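Side-chain contacts in serpin (Taeniopygia guttata, PDB 5HGC), which binds cortisol and, as a member of the serpin family, probably inhibits serine-type endopeptidases: residues T27-N32 / S285-K290; Q124-T129 / E147-G152; V224-Y229 / D262-R267. All coordinates share one frame; numbering follows the deposited sequence.

Contact 1: T27-N32 / S285-K290; sequences TQEAPN and SNTLRK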
loop_
_atom_site.group_PDB
_atom_site.type_symbol
_atom_site.label_atom_id
_atom_site.label_comp_id
_atom_site.label_asym_id
_atom_site.label_seq_id
_atom_site.Cartn_x
_atom_site.Cartn_y
_atom_site.Cartn_z
ATOM N N THR A 27 -12.234 6.229 -0.326
ATOM C CA THR A 27 -12.444 7.620 0.135
ATOM C C THR A 27 -13.942 8.033 0.093
ATOM O O THR A 27 -14.391 8.807 0.940
ATOM C CB THR A 27 -11.539 8.650 -0.592
ATOM O OG1 THR A 27 -11.693 8.515 -2.014
ATOM C CG2 THR A 27 -10.094 8.430 -0.215
ATOM N N GLN A 28 -14.697 7.515 -0.880
ATOM C CA GLN A 28 -16.176 7.500 -0.790
ATOM C C GLN A 28 -16.770 6.835 0.469
ATOM O O GLN A 28 -17.413 7.522 1.252
ATOM C CB GLN A 28 -16.776 6.864 -1.995
ATOM C CG GLN A 28 -16.551 7.673 -3.228
ATOM C CD GLN A 28 -17.302 7.038 -4.356
ATOM O OE1 GLN A 28 -16.716 6.341 -5.190
ATOM N NE2 GLN A 28 -18.631 7.205 -4.349
ATOM N N GLU A 29 -16.551 5.537 0.689
ATOM C CA GLU A 29 -17.084 4.902 1.884
ATOM C C GLU A 29 -16.588 5.492 3.237
ATOM O O GLU A 29 -17.137 5.138 4.288
ATOM C CB GLU A 29 -17.025 3.349 1.814
ATOM C CG GLU A 29 -15.724 2.662 2.271
ATOM C CD GLU A 29 -15.442 1.279 1.609
ATOM O OE1 GLU A 29 -15.667 1.077 0.377
ATOM O OE2 GLU A 29 -14.953 0.370 2.323
ATOM N N ALA A 30 -15.584 6.387 3.221
ATOM C CA ALA A 30 -15.016 7.005 4.480
ATOM C C ALA A 30 -14.383 8.411 4.272
ATOM O O ALA A 30 -13.152 8.562 4.406
ATOM C CB ALA A 30 -14.032 6.055 5.206
ATOM N N PRO A 31 -15.232 9.440 4.005
ATOM C CA PRO A 31 -14.817 10.673 3.319
ATOM C C PRO A 31 -13.920 11.621 4.101
ATOM O O PRO A 31 -13.324 12.502 3.472
ATOM C CB PRO A 31 -16.160 11.363 2.954
ATOM C CG PRO A 31 -17.210 10.334 3.190
ATOM C CD PRO A 31 -16.663 9.518 4.347
ATOM N N ASN A 32 -13.805 11.439 5.424
ATOM C CA ASN A 32 -13.062 12.392 6.279
ATOM C C ASN A 32 -12.114 11.768 7.235
ATOM O O ASN A 32 -11.817 12.318 8.319
ATOM C CB ASN A 32 -14.038 13.247 7.082
ATOM C CG ASN A 32 -14.864 14.109 6.188
ATOM O OD1 ASN A 32 -16.004 13.758 5.883
ATOM N ND2 ASN A 32 -14.259 15.191 5.662
ATOM N N SER A 285 -13.390 -6.708 1.484
ATOM C CA SER A 285 -14.405 -7.383 0.673
ATOM C C SER A 285 -15.342 -6.471 -0.105
ATOM O O SER A 285 -15.435 -6.640 -1.324
ATOM C CB SER A 285 -15.260 -8.280 1.549
ATOM O OG SER A 285 -14.540 -9.430 1.890
ATOM N N ASN A 286 -16.038 -5.536 0.573
ATOM C CA ASN A 286 -17.027 -4.667 -0.092
ATOM C C ASN A 286 -16.389 -3.943 -1.226
ATOM O O ASN A 286 -16.999 -3.824 -2.319
ATOM C CB ASN A 286 -17.528 -3.528 0.789
ATOM C CG ASN A 286 -18.147 -3.988 2.056
ATOM O OD1 ASN A 286 -18.391 -5.181 2.270
ATOM N ND2 ASN A 286 -18.399 -3.031 2.934
ATOM N N THR A 287 -15.182 -3.420 -0.923
ATOM C CA THR A 287 -14.452 -2.536 -1.800
ATOM C C THR A 287 -14.158 -3.344 -3.037
ATOM O O THR A 287 -14.448 -2.890 -4.144
ATOM C CB THR A 287 -13.160 -2.024 -1.144
ATOM O OG1 THR A 287 -13.446 -1.507 0.164
ATOM C CG2 THR A 287 -12.529 -0.954 -1.997
ATOM N N LEU A 288 -13.657 -4.571 -2.850
ATOM C CA LEU A 288 -13.351 -5.423 -3.988
ATOM C C LEU A 288 -14.615 -5.911 -4.695
ATOM O O LEU A 288 -14.601 -6.063 -5.923
ATOM C CB LEU A 288 -12.415 -6.579 -3.596
ATOM C CG LEU A 288 -11.124 -6.127 -2.901
ATOM C CD1 LEU A 288 -10.478 -7.355 -2.339
ATOM C CD2 LEU A 288 -10.137 -5.337 -3.762
ATOM N N ARG A 289 -15.695 -6.166 -3.945
ATOM C CA ARG A 289 -17.002 -6.490 -4.567
ATOM C C ARG A 289 -17.403 -5.360 -5.521
ATOM O O ARG A 289 -17.651 -5.608 -6.722
ATOM C CB ARG A 289 -18.088 -6.751 -3.537
ATOM C CG ARG A 289 -18.233 -8.195 -3.101
ATOM C CD ARG A 289 -19.431 -8.377 -2.161
ATOM N NE ARG A 289 -19.219 -7.793 -0.816
ATOM C CZ ARG A 289 -18.842 -8.466 0.285
ATOM N NH1 ARG A 289 -18.682 -7.809 1.449
ATOM N NH2 ARG A 289 -18.621 -9.789 0.239
ATOM N N LYS A 290 -17.375 -4.119 -5.003
ATOM C CA LYS A 290 -17.642 -2.929 -5.804
ATOM C C LYS A 290 -16.690 -2.842 -6.976
ATOM O O LYS A 290 -17.052 -2.274 -7.987
ATOM C CB LYS A 290 -17.585 -1.648 -4.981
ATOM C CG LYS A 290 -18.805 -1.435 -4.132
ATOM C CD LYS A 290 -18.520 -0.561 -2.917
ATOM C CE LYS A 290 -19.689 -0.633 -1.930
ATOM N NZ LYS A 290 -19.330 -0.525 -0.478
#
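E29 and T287 meet through polar atoms, at the point where the C-terminal end of helix 12-29 passes the short helix 285-290. The carboxylate presents both oxygens to a single hydroxyl: T287 OG1 lies 3.2 Å from E29 OE2 and 3.4 Å from E29 OE1. A weak hydrogen bond to OE1 is possible, but the one hydroxyl proton has both oxygens within reach. The two side chains cross at about a right angle. E29 reaches over because CG sits between the backbone N and carbonyl carbon (chi1 87°) and the rest of the chain runs on extended.

The electrostatic component is looser. K290 NZ stands 4.1 Å from E29 OE1, so the opposite charges are neighbours without forming a salt bridge.

Within helix 285-290, R289 NH1 donates to N286 OD1 at 2.8 Å, close to the guanidinium plane and in the carbonyl plane of the amide, which ties these two side chains together one turn apart. T287, a buried residue, also rests on F22 and E25 of helix 12-29, whereas E29 is exposed.

Across these two segments the E29 carboxylate meets one hydroxyl, by a bond that is weak at best, and an ammonium too far off for a salt bridge, so the attraction here is likely to be weak and largely electrostatic.

Contact 2: Q124-T129 / E147-G152; sequences QLEAFT and ERKTHG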
loop_
_atom_site.group_PDB
_atom_site.type_symbol
_atom_site.label_atom_id
_atom_site.label_comp_id
_atom_site.label_asym_id
_atom_site.label_seq_id
_atom_site.Cartn_x
_atom_site.Cartn_y
_atom_site.Cartn_z
ATOM N N GLN A 124 5.528 -16.518 -2.135
ATOM C CA GLN A 124 5.979 -16.731 -0.736
ATOM C C GLN A 124 4.810 -16.939 0.281
ATOM O O GLN A 124 4.912 -16.505 1.416
ATOM C CB GLN A 124 6.903 -15.600 -0.238
ATOM C CG GLN A 124 7.902 -14.938 -1.226
ATOM C CD GLN A 124 8.559 -13.625 -0.650
ATOM O OE1 GLN A 124 7.952 -12.883 0.174
ATOM N NE2 GLN A 124 9.796 -13.334 -1.094
ATOM N N LEU A 125 3.705 -17.558 -0.124
ATOM C CA LEU A 125 2.586 -17.824 0.782
ATOM C C LEU A 125 2.948 -18.746 1.949
ATOM O O LEU A 125 3.576 -19.845 1.779
ATOM C CB LEU A 125 1.400 -18.440 0.035
ATOM C CG LEU A 125 0.289 -19.000 0.960
ATOM C CD1 LEU A 125 -0.460 -17.863 1.630
ATOM C CD2 LEU A 125 -0.707 -19.910 0.231
ATOM N N GLU A 126 2.528 -18.299 3.134
ATOM C CA GLU A 126 2.441 -19.209 4.296
ATOM C C GLU A 126 0.986 -19.499 4.519
ATOM O O GLU A 126 0.205 -18.542 4.632
ATOM C CB GLU A 126 3.018 -18.597 5.576
ATOM C CG GLU A 126 4.494 -18.314 5.408
ATOM C CD GLU A 126 5.206 -17.838 6.659
ATOM O OE1 GLU A 126 4.589 -17.272 7.588
ATOM O OE2 GLU A 126 6.428 -18.050 6.724
ATOM N N ALA A 127 0.627 -20.788 4.591
ATOM C CA ALA A 127 -0.767 -21.210 4.821
ATOM C C ALA A 127 -0.871 -21.985 6.131
ATOM O O ALA A 127 0.026 -22.776 6.457
ATOM C CB ALA A 127 -1.210 -22.093 3.673
ATOM N N PHE A 128 -1.948 -21.756 6.879
ATOM C CA PHE A 128 -2.138 -22.349 8.250
ATOM C C PHE A 128 -3.513 -22.994 8.366
ATOM O O PHE A 128 -4.527 -22.395 7.964
ATOM C CB PHE A 128 -2.016 -21.310 9.356
ATOM C CG PHE A 128 -0.678 -20.629 9.386
ATOM C CD1 PHE A 128 -0.399 -19.529 8.535
ATOM C CD2 PHE A 128 0.329 -21.083 10.241
ATOM C CE1 PHE A 128 0.850 -18.925 8.535
ATOM C CE2 PHE A 128 1.599 -20.463 10.252
ATOM C CZ PHE A 128 1.863 -19.385 9.397
ATOM N N THR A 129 -3.522 -24.233 8.860
ATOM C CA THR A 129 -4.749 -24.945 9.239
ATOM C C THR A 129 -5.179 -24.285 10.533
ATOM O O THR A 129 -4.379 -24.116 11.499
ATOM C CB THR A 129 -4.483 -26.427 9.563
ATOM O OG1 THR A 129 -3.559 -26.980 8.634
ATOM C CG2 THR A 129 -5.735 -27.165 9.397
ATOM N N GLU A 147 2.484 -10.413 14.806
ATOM C CA GLU A 147 3.437 -9.729 15.637
ATOM C C GLU A 147 4.862 -10.249 15.466
ATOM O O GLU A 147 5.813 -9.461 15.377
ATOM C CB GLU A 147 3.010 -9.789 17.090
ATOM C CG GLU A 147 4.006 -9.139 18.041
ATOM C CD GLU A 147 3.472 -9.128 19.450
ATOM O OE1 GLU A 147 2.271 -9.470 19.624
ATOM O OE2 GLU A 147 4.245 -8.772 20.371
ATOM N N ARG A 148 5.003 -11.560 15.403
ATOM C CA ARG A 148 6.319 -12.146 15.379
ATOM C C ARG A 148 6.954 -11.889 14.012
ATOM O O ARG A 148 8.153 -11.597 13.903
ATOM C CB ARG A 148 6.241 -13.642 15.709
ATOM C CG ARG A 148 7.596 -14.239 15.939
ATOM C CD ARG A 148 7.573 -15.464 16.823
ATOM N NE ARG A 148 8.962 -15.879 17.051
ATOM C CZ ARG A 148 9.376 -16.934 17.762
ATOM N NH1 ARG A 148 8.531 -17.777 18.387
ATOM N NH2 ARG A 148 10.683 -17.144 17.844
ATOM N N LYS A 149 6.113 -11.972 12.987
ATOM C CA LYS A 149 6.487 -11.851 11.583
ATOM C C LYS A 149 6.979 -10.403 11.330
ATOM O O LYS A 149 7.859 -10.184 10.510
ATOM C CB LYS A 149 5.248 -12.239 10.736
ATOM C CG LYS A 149 5.423 -12.992 9.421
ATOM C CD LYS A 149 6.614 -13.930 9.339
ATOM C CE LYS A 149 6.584 -14.767 8.065
ATOM N NZ LYS A 149 6.910 -14.202 6.710
ATOM N N THR A 150 6.463 -9.432 12.088
ATOM C CA THR A 150 6.733 -8.020 11.812
ATOM C C THR A 150 7.676 -7.437 12.840
ATOM O O THR A 150 7.754 -6.224 12.996
ATOM C CB THR A 150 5.450 -7.128 11.682
ATOM O OG1 THR A 150 4.759 -7.051 12.923
ATOM C CG2 THR A 150 4.496 -7.639 10.600
ATOM N N HIS A 151 8.411 -8.312 13.522
ATOM C CA HIS A 151 9.335 -7.920 14.613
ATOM C C HIS A 151 8.704 -6.913 15.567
ATOM O O HIS A 151 9.359 -5.998 16.019
ATOM C CB HIS A 151 10.706 -7.474 14.070
ATOM C CG HIS A 151 11.439 -8.571 13.358
ATOM N ND1 HIS A 151 12.452 -8.334 12.463
ATOM C CD2 HIS A 151 11.274 -9.919 13.379
ATOM C CE1 HIS A 151 12.895 -9.485 11.980
ATOM N NE2 HIS A 151 12.198 -10.462 12.520
ATOM N N GLY A 152 7.413 -7.087 15.832
ATOM C CA GLY A 152 6.755 -6.309 16.817
ATOM C C GLY A 152 5.985 -5.174 16.238
ATOM O O GLY A 152 5.091 -4.687 16.890
#
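E126 and K149 bridge strand 126-130, which corresponds to edge strand s1A of serpin beta-sheet A, and the end of helix 135-149, which corresponds to the serpin helix that lies across the face of that sheet and here finishes in a Schellman motif. In that motif G152 N bonds to E147 O at 2.9 Å and H151 N more weakly to R148 O, with H151 as the C-prime residue in a positive-phi conformation. The backbone of G152 (phi 99°) would press a beta-carbon against the preceding carbonyl oxygen, so glycine suits the turn. T150 OG1 is held by I146 O and I154 N.

K149 is the last helical residue before this turn, and its side chain heads back toward the strand while E126 approaches from the opposite direction. The acid is extended, whereas the lysine bends twice, near CG and again at its last bond (chi4 74°). The second bend turns the ammonium aside, and the methylene next to it becomes the part nearest the carboxylate. The ion pair is accordingly a long salt bridge, with K149 NZ 3.9 Å from E126 OE2.

The stronger polar partner of E126 lies on the same helix: OE1 is hydrogen-bonded to Y145 OH, and the ring of Y145 meets F128 edge-to-face. Strand and helix are thus joined by that hydrogen bond and an aromatic contact as well as by the charges, while the K149 side chain also touches M100 and F172 of the sheet. The closest approach across the two segments is K149 CE to E126 OE1, at 3.2 Å.

Contact 3: V224-Y229 / D262-R267; sequences VVRLHY and DHLFQR. With HCY ((11alpha,14beta)-11,17,21-trihydroxypregn-4-ene-3,20-dione), chain B.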
loop_
_atom_site.group_PDB
_atom_site.type_symbol
_atom_site.label_atom_id
_atom_site.label_comp_id
_atom_site.label_asym_id
_atom_site.label_seq_id
_atom_site.Cartn_x
_atom_site.Cartn_y
_atom_site.Cartn_z
ATOM N N VAL A 224 3.005 19.621 -4.933
ATOM C CA VAL A 224 3.631 18.298 -4.941
ATOM C C VAL A 224 5.092 18.436 -4.553
ATOM O O VAL A 224 5.812 19.186 -5.202
ATOM C CB VAL A 224 3.526 17.619 -6.332
ATOM C CG1 VAL A 224 4.103 16.179 -6.302
ATOM C CG2 VAL A 224 2.070 17.632 -6.824
ATOM N N VAL A 225 5.526 17.718 -3.512
ATOM C CA VAL A 225 6.924 17.636 -3.180
ATOM C C VAL A 225 7.317 16.166 -3.180
ATOM O O VAL A 225 6.614 15.315 -2.593
ATOM C CB VAL A 225 7.222 18.299 -1.819
ATOM C CG1 VAL A 225 8.663 18.106 -1.417
ATOM C CG2 VAL A 225 6.934 19.807 -1.890
ATOM N N ARG A 226 8.432 15.858 -3.837
ATOM C CA ARG A 226 8.901 14.494 -3.902
ATOM C C ARG A 226 10.275 14.320 -3.234
ATOM O O ARG A 226 11.224 15.017 -3.571
ATOM C CB ARG A 226 8.937 14.026 -5.351
ATOM C CG ARG A 226 9.414 12.598 -5.491
ATOM C CD ARG A 226 10.906 12.594 -5.761
ATOM N NE ARG A 226 11.117 12.746 -7.197
ATOM C CZ ARG A 226 10.790 11.829 -8.096
ATOM N NH1 ARG A 226 10.259 10.651 -7.706
ATOM N NH2 ARG A 226 10.973 12.081 -9.372
ATOM N N LEU A 227 10.364 13.363 -2.315
ATOM C CA LEU A 227 11.549 13.115 -1.497
ATOM C C LEU A 227 11.977 11.704 -1.757
ATOM O O LEU A 227 11.124 10.811 -1.732
ATOM C CB LEU A 227 11.228 13.277 0.004
ATOM C CG LEU A 227 10.874 14.685 0.510
ATOM C CD1 LEU A 227 10.875 14.755 2.036
ATOM C CD2 LEU A 227 11.877 15.670 -0.090
ATOM N N HIS A 228 13.260 11.484 -2.034
ATOM C CA HIS A 228 13.733 10.118 -2.217
ATOM C C HIS A 228 14.060 9.491 -0.897
ATOM O O HIS A 228 14.579 10.141 0.037
ATOM C CB HIS A 228 14.967 10.039 -3.105
ATOM C CG HIS A 228 14.692 10.400 -4.523
ATOM N ND1 HIS A 228 13.648 9.845 -5.242
ATOM C CD2 HIS A 228 15.316 11.250 -5.359
ATOM C CE1 HIS A 228 13.638 10.352 -6.461
ATOM N NE2 HIS A 228 14.645 11.200 -6.558
ATOM N N TYR A 229 13.764 8.205 -0.841
ATOM C CA TYR A 229 14.408 7.327 0.134
ATOM C C TYR A 229 15.775 6.820 -0.383
ATOM O O TYR A 229 16.018 6.722 -1.623
ATOM C CB TYR A 229 13.491 6.166 0.433
ATOM C CG TYR A 229 12.257 6.500 1.270
ATOM C CD1 TYR A 229 12.377 6.922 2.605
ATOM C CD2 TYR A 229 10.962 6.377 0.722
ATOM C CE1 TYR A 229 11.244 7.187 3.376
ATOM C CE2 TYR A 229 9.824 6.661 1.464
ATOM C CZ TYR A 229 9.969 7.028 2.793
ATOM O OH TYR A 229 8.846 7.273 3.540
ATOM N N ASP A 262 6.621 13.992 -14.633
ATOM C CA ASP A 262 7.148 14.594 -15.850
ATOM C C ASP A 262 7.573 16.038 -15.612
ATOM O O ASP A 262 8.548 16.484 -16.207
ATOM C CB ASP A 262 6.139 14.554 -17.001
ATOM C CG ASP A 262 5.971 13.130 -17.630
ATOM O OD1 ASP A 262 6.836 12.242 -17.478
ATOM O OD2 ASP A 262 4.937 12.912 -18.300
ATOM N N HIS A 263 6.870 16.724 -14.714
ATOM C CA HIS A 263 7.084 18.140 -14.453
ATOM C C HIS A 263 7.771 18.555 -13.141
ATOM O O HIS A 263 7.879 19.745 -12.859
ATOM C CB HIS A 263 5.745 18.863 -14.583
ATOM C CG HIS A 263 5.178 18.804 -15.961
ATOM N ND1 HIS A 263 3.974 18.199 -16.246
ATOM C CD2 HIS A 263 5.683 19.232 -17.147
ATOM C CE1 HIS A 263 3.755 18.266 -17.545
ATOM N NE2 HIS A 263 4.785 18.871 -18.115
ATOM N N LEU A 264 8.213 17.611 -12.323
ATOM C CA LEU A 264 8.965 17.979 -11.098
ATOM C C LEU A 264 10.281 18.607 -11.478
ATOM O O LEU A 264 10.895 18.178 -12.476
ATOM C CB LEU A 264 9.270 16.760 -10.225
ATOM C CG LEU A 264 8.046 16.108 -9.630
ATOM C CD1 LEU A 264 8.514 14.726 -9.227
ATOM C CD2 LEU A 264 7.460 16.905 -8.469
ATOM N N PHE A 265 10.713 19.595 -10.704
ATOM C CA PHE A 265 12.030 20.249 -10.891
ATOM C C PHE A 265 12.514 20.542 -9.518
ATOM O O PHE A 265 11.703 20.846 -8.633
ATOM C CB PHE A 265 11.929 21.547 -11.708
ATOM C CG PHE A 265 10.932 22.583 -11.149
ATOM C CD1 PHE A 265 9.508 22.486 -11.426
ATOM C CD2 PHE A 265 11.391 23.708 -10.380
ATOM C CE1 PHE A 265 8.596 23.458 -10.929
ATOM C CE2 PHE A 265 10.477 24.668 -9.885
ATOM C CZ PHE A 265 9.086 24.542 -10.154
ATOM N N GLN A 266 13.826 20.425 -9.321
ATOM C CA GLN A 266 14.470 20.771 -8.041
ATOM C C GLN A 266 14.321 22.265 -7.776
ATOM O O GLN A 266 14.615 23.065 -8.650
ATOM C CB GLN A 266 15.940 20.376 -8.056
ATOM C CG GLN A 266 16.173 18.883 -8.227
ATOM C CD GLN A 266 16.936 18.250 -7.095
ATOM O OE1 GLN A 266 18.162 18.218 -7.136
ATOM N NE2 GLN A 266 16.222 17.713 -6.086
ATOM N N ARG A 267 13.788 22.605 -6.598
ATOM C CA ARG A 267 13.570 23.962 -6.138
ATOM C C ARG A 267 14.127 24.065 -4.722
ATOM O O ARG A 267 13.844 23.234 -3.858
ATOM C CB ARG A 267 12.075 24.228 -6.123
ATOM C CG ARG A 267 11.638 25.685 -6.154
ATOM C CD ARG A 267 10.135 25.752 -6.048
ATOM N NE ARG A 267 9.581 27.109 -6.174
ATOM C CZ ARG A 267 8.495 27.566 -5.517
ATOM N NH1 ARG A 267 7.825 26.807 -4.631
ATOM N NH2 ARG A 267 8.090 28.813 -5.717
HETATM C C1 HCY B . 3.656 6.080 -15.197
HETATM C C2 HCY B . 2.491 5.547 -16.026
HETATM C C3 HCY B . 2.005 4.206 -15.523
HETATM C C4 HCY B . 2.407 3.708 -14.186
HETATM C C5 HCY B . 2.912 4.561 -13.286
HETATM C C6 HCY B . 2.881 4.185 -11.821
HETATM C C7 HCY B . 4.262 4.444 -11.177
HETATM C C8 HCY B . 4.943 5.765 -11.552
HETATM C C9 HCY B . 4.938 5.946 -13.086
HETATM C C10 HCY B . 3.516 5.902 -13.687
HETATM C C12 HCY B . 7.250 7.217 -12.934
HETATM C C11 HCY B . 5.866 7.098 -13.609
HETATM C C13 HCY B . 7.154 7.067 -11.385
HETATM C C14 HCY B . 6.378 5.785 -11.075
HETATM C C15 HCY B . 6.737 5.449 -9.648
HETATM C C16 HCY B . 8.176 5.913 -9.469
HETATM C C17 HCY B . 8.518 6.781 -10.706
HETATM C C18 HCY B . 6.520 8.303 -10.684
HETATM C C19 HCY B . 2.542 6.970 -13.145
HETATM C C20 HCY B . 9.355 8.000 -10.361
HETATM C C21 HCY B . 10.391 8.521 -11.335
HETATM O O1 HCY B . 1.224 3.573 -16.204
HETATM O O2 HCY B . 5.118 8.287 -13.335
HETATM O O3 HCY B . 9.386 6.032 -11.587
HETATM O O4 HCY B . 9.206 8.581 -9.297
HETATM O O5 HCY B . 10.276 9.938 -11.213
#
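R226 and L264 meet beside the bound cortisol, whose pocket includes the arginine. Polar contacts come first. The guanidinium uses both terminal nitrogens on the steroid side chain: R226 NH1 donates to the ketone oxygen HCY O4 at 2.8 Å, and R226 NH2 to the hydroxyl HCY O5 at 2.9 Å. Both bonds are nearly straight (164° and 174°). NE forms a salt bridge with D213, and NH1 also bonds to T234 OG1, so protein partners help fix the plane that meets the ligand. Bends at chi2 and chi3 turn the guanidinium so that its two terminal nitrogens face the steroid.

The two faces of the guanidinium are covered by L264 CD1 on one side, 3.6 Å from R226 NH2, and, toward the rim, by H228 CE1 on the other. The apolar contact is made by the other leucine methyl, CD2, which meets V224 CG1 at 4.1 Å, the two side chains crossing at about a right angle. A leucine in place of R226 would probably leave O4 and O5 of the steroid without these donors and D213 without its charged mate.

Strand 222-228 runs between strands 211-217 and 233-240, the latter placing F236 against V224 and R226. L264 occupies the turn from helix 254-263 into strand 265-283 and also touches D213 and Y215 of strand 211-217, joining that turn to strands 211-217 and 222-228, which correspond to part of serpin sheet B, beside the steroid pocket.

From the N terminus the chain leaves helix 12-29 through 27-32, the first half of contact 1, which is completed only at 285-290. The other two contacts fall within this long excursion, one after the other. Contact 2 closes a short loop, from strand 126-130 through helix 135-149. Contact 3 closes the next loop, from strand 222-228 through strand 233-240 and helix 254-263 to the start of strand 265-283, beside the steroid. That long strand then leads directly into helix 285-290 and so to contact 1. None of the three touch: contacts 2 and 3 lie on opposite sides of the chain's centre, their own centres about 36 Å apart.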